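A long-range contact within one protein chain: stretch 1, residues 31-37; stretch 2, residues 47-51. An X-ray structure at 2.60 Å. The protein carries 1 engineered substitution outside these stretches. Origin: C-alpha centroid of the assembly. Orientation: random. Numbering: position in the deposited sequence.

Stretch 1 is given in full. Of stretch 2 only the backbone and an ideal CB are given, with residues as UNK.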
# COMPACT_ATOMS: atom_id res chain seq x y z
N GLN A 31 0.29 -17.23 28.86
CA GLN A 31 -0.67 -18.35 28.65
C GLN A 31 -1.21 -18.45 27.21
O GLN A 31 -1.42 -19.56 26.71
CB GLN A 31 -1.82 -18.29 29.67
CG GLN A 31 -1.44 -18.82 31.05
CD GLN A 31 -1.72 -20.32 31.23
OE1 GLN A 31 -2.80 -20.80 30.87
NE2 GLN A 31 -0.76 -21.06 31.79
N THR A 32 -1.41 -17.31 26.55
CA THR A 32 -1.75 -17.30 25.11
C THR A 32 -0.55 -17.67 24.24
O THR A 32 -0.67 -18.51 23.35
CB THR A 32 -2.24 -15.93 24.63
OG1 THR A 32 -1.23 -14.95 24.86
CG2 THR A 32 -3.51 -15.53 25.35
N ILE A 33 0.59 -17.02 24.50
CA ILE A 33 1.85 -17.32 23.78
C ILE A 33 2.20 -18.82 23.82
O ILE A 33 2.78 -19.34 22.87
CB ILE A 33 3.03 -16.40 24.25
CG1 ILE A 33 2.89 -15.00 23.62
CG2 ILE A 33 4.40 -16.97 23.87
CD1 ILE A 33 3.89 -13.99 24.14
N ARG A 34 1.85 -19.52 24.91
CA ARG A 34 1.97 -20.99 24.94
C ARG A 34 1.01 -21.64 23.93
O ARG A 34 1.44 -22.33 23.01
CB ARG A 34 1.73 -21.57 26.34
CG ARG A 34 2.78 -21.24 27.40
CD ARG A 34 4.23 -21.46 26.96
NE ARG A 34 4.45 -22.77 26.33
CZ ARG A 34 5.55 -23.12 25.66
NH1 ARG A 34 5.63 -24.34 25.13
NH2 ARG A 34 6.57 -22.28 25.50
N GLY A 35 -0.29 -21.40 24.10
CA GLY A 35 -1.31 -21.93 23.20
C GLY A 35 -2.55 -21.07 23.20
O GLY A 35 -2.83 -20.36 22.23
N GLU A 36 -3.29 -21.14 24.30
CA GLU A 36 -4.44 -20.27 24.56
C GLU A 36 -4.49 -20.00 26.05
O GLU A 36 -4.00 -20.81 26.83
CB GLU A 36 -5.76 -20.92 24.09
CG GLU A 36 -6.34 -22.02 24.98
CD GLU A 36 -7.79 -22.32 24.65
OE1 GLU A 36 -8.11 -22.34 23.44
OE2 GLU A 36 -8.61 -22.53 25.58
N ALA A 37 -5.07 -18.87 26.44
CA ALA A 37 -5.25 -18.55 27.86
C ALA A 37 -6.75 -18.61 28.21
O ALA A 37 -7.58 -17.94 27.57
CB ALA A 37 -4.66 -17.19 28.19
N UNK A 47 -11.83 -17.62 26.24
CA UNK A 47 -10.56 -18.14 25.72
C UNK A 47 -9.87 -17.06 24.90
O UNK A 47 -10.42 -16.58 23.90
CB UNK A 47 -10.78 -19.40 24.87
N UNK A 48 -8.68 -16.67 25.33
CA UNK A 48 -7.87 -15.71 24.60
C UNK A 48 -6.83 -16.48 23.79
O UNK A 48 -6.03 -17.25 24.36
CB UNK A 48 -7.21 -14.71 25.55
N UNK A 49 -6.84 -16.27 22.47
CA UNK A 49 -5.82 -16.79 21.55
C UNK A 49 -5.04 -15.62 20.93
O UNK A 49 -5.60 -14.51 20.76
CB UNK A 49 -6.46 -17.65 20.46
N UNK A 50 -3.76 -15.86 20.61
CA UNK A 50 -2.95 -14.82 19.98
C UNK A 50 -3.36 -14.68 18.52
O UNK A 50 -3.56 -15.68 17.83
CB UNK A 50 -1.46 -15.14 20.10
N UNK A 51 -3.47 -13.44 18.05
CA UNK A 51 -3.87 -13.20 16.66
C UNK A 51 -2.71 -13.44 15.73
O UNK A 51 -1.56 -13.60 16.17
CB UNK A 51 -4.40 -11.78 16.48

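Stretch 1 ends its helix at R34, turns through G35 and E36, and at A37 joins stretch 2 as an antiparallel strand. Extended backbone angles run through positions 47 to 50, so the side chains there alternate in direction along the strand.

At position 47 the CA-to-CB bond points sideways, yet the ideal CB lies 3.9 Å from E36 OE2. A carboxylate so near favours a side chain that can offer a proton: a serine or threonine close in, or a longer basic group able to fold back. The residue is S47. With chi1 in the t well its hydroxyl comes level with the carboxylate, OG lying 3.0 Å from both E36 OE1 and E36 OE2. The backbone contributes as well, through a CA-H...O contact of 3.5 Å from S47 CA to A37 O.

Position 48 is paired with A37, and its main chain is fully engaged: A37 N donates to the carbonyl O of 48 and the N of 48 donates to A37 O, each at 2.8 Å and nearly straight. The CB lies on the same face of the sheet as that of A37, 3.8 Å from T32 CG2. The methyl groups of A37 and T32 offer an apolar surface, and the extended backbone suits a beta-branched residue; valine or isoleucine would serve well, leucine plausibly. It is I48. Its CG2 packs 3.6 Å from T32 CG2, and its CB is 4.4 Å from A37 CB, while the CG1 branch ends farther off, with CD1 leading away from stretch 1.

At position 49 the CB points away, and the ideal CB comes no nearer than 4.9 Å to G35 O and E36 CB. Many residues would be tolerated, but a long basic one could reach the charge of E36. R49 does so: its NE lies 3.6 Å from E36 OE1, a long salt bridge in which the carboxylate oxygen approaches the edge of the guanidinium, near its plane.

Position 50 points toward the end of the helix, its CB 4.7 Å from T32 CB. Its phi of -75° is compatible with proline, and no atom of stretch 1 lies close enough to its N to call for an NH; a compact apolar residue such as alanine or valine would also fit. It is P50, whose ring carbon CD lies 3.6 Å from G35 O and 3.8 Å from T32 O, with T32 CB at 4.1 Å.

Position 51 is out of reach of stretch 1, which therefore sets no preference; the residue is M51.

Stretch 2, residues 47-51: SIRPM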
# COMPACT_ATOMS: atom_id res chain seq x y z
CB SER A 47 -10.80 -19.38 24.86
OG SER A 47 -9.57 -19.96 24.46
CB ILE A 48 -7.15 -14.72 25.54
CG1 ILE A 48 -8.13 -14.10 26.55
CG2 ILE A 48 -6.47 -13.61 24.75
CD1 ILE A 48 -9.43 -13.56 25.97
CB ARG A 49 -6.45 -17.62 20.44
CG ARG A 49 -7.09 -18.91 20.93
CD ARG A 49 -8.10 -19.49 19.95
NE ARG A 49 -9.11 -20.30 20.64
CZ ARG A 49 -10.25 -20.72 20.10
NH1 ARG A 49 -10.57 -20.43 18.84
NH2 ARG A 49 -11.10 -21.45 20.83
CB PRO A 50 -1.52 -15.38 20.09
CG PRO A 50 -1.70 -16.86 20.03
CD PRO A 50 -3.01 -17.12 20.74
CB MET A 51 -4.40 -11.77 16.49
CG MET A 51 -5.73 -11.54 17.21
SD MET A 51 -6.44 -9.93 16.82
CE MET A 51 -7.08 -10.30 15.18
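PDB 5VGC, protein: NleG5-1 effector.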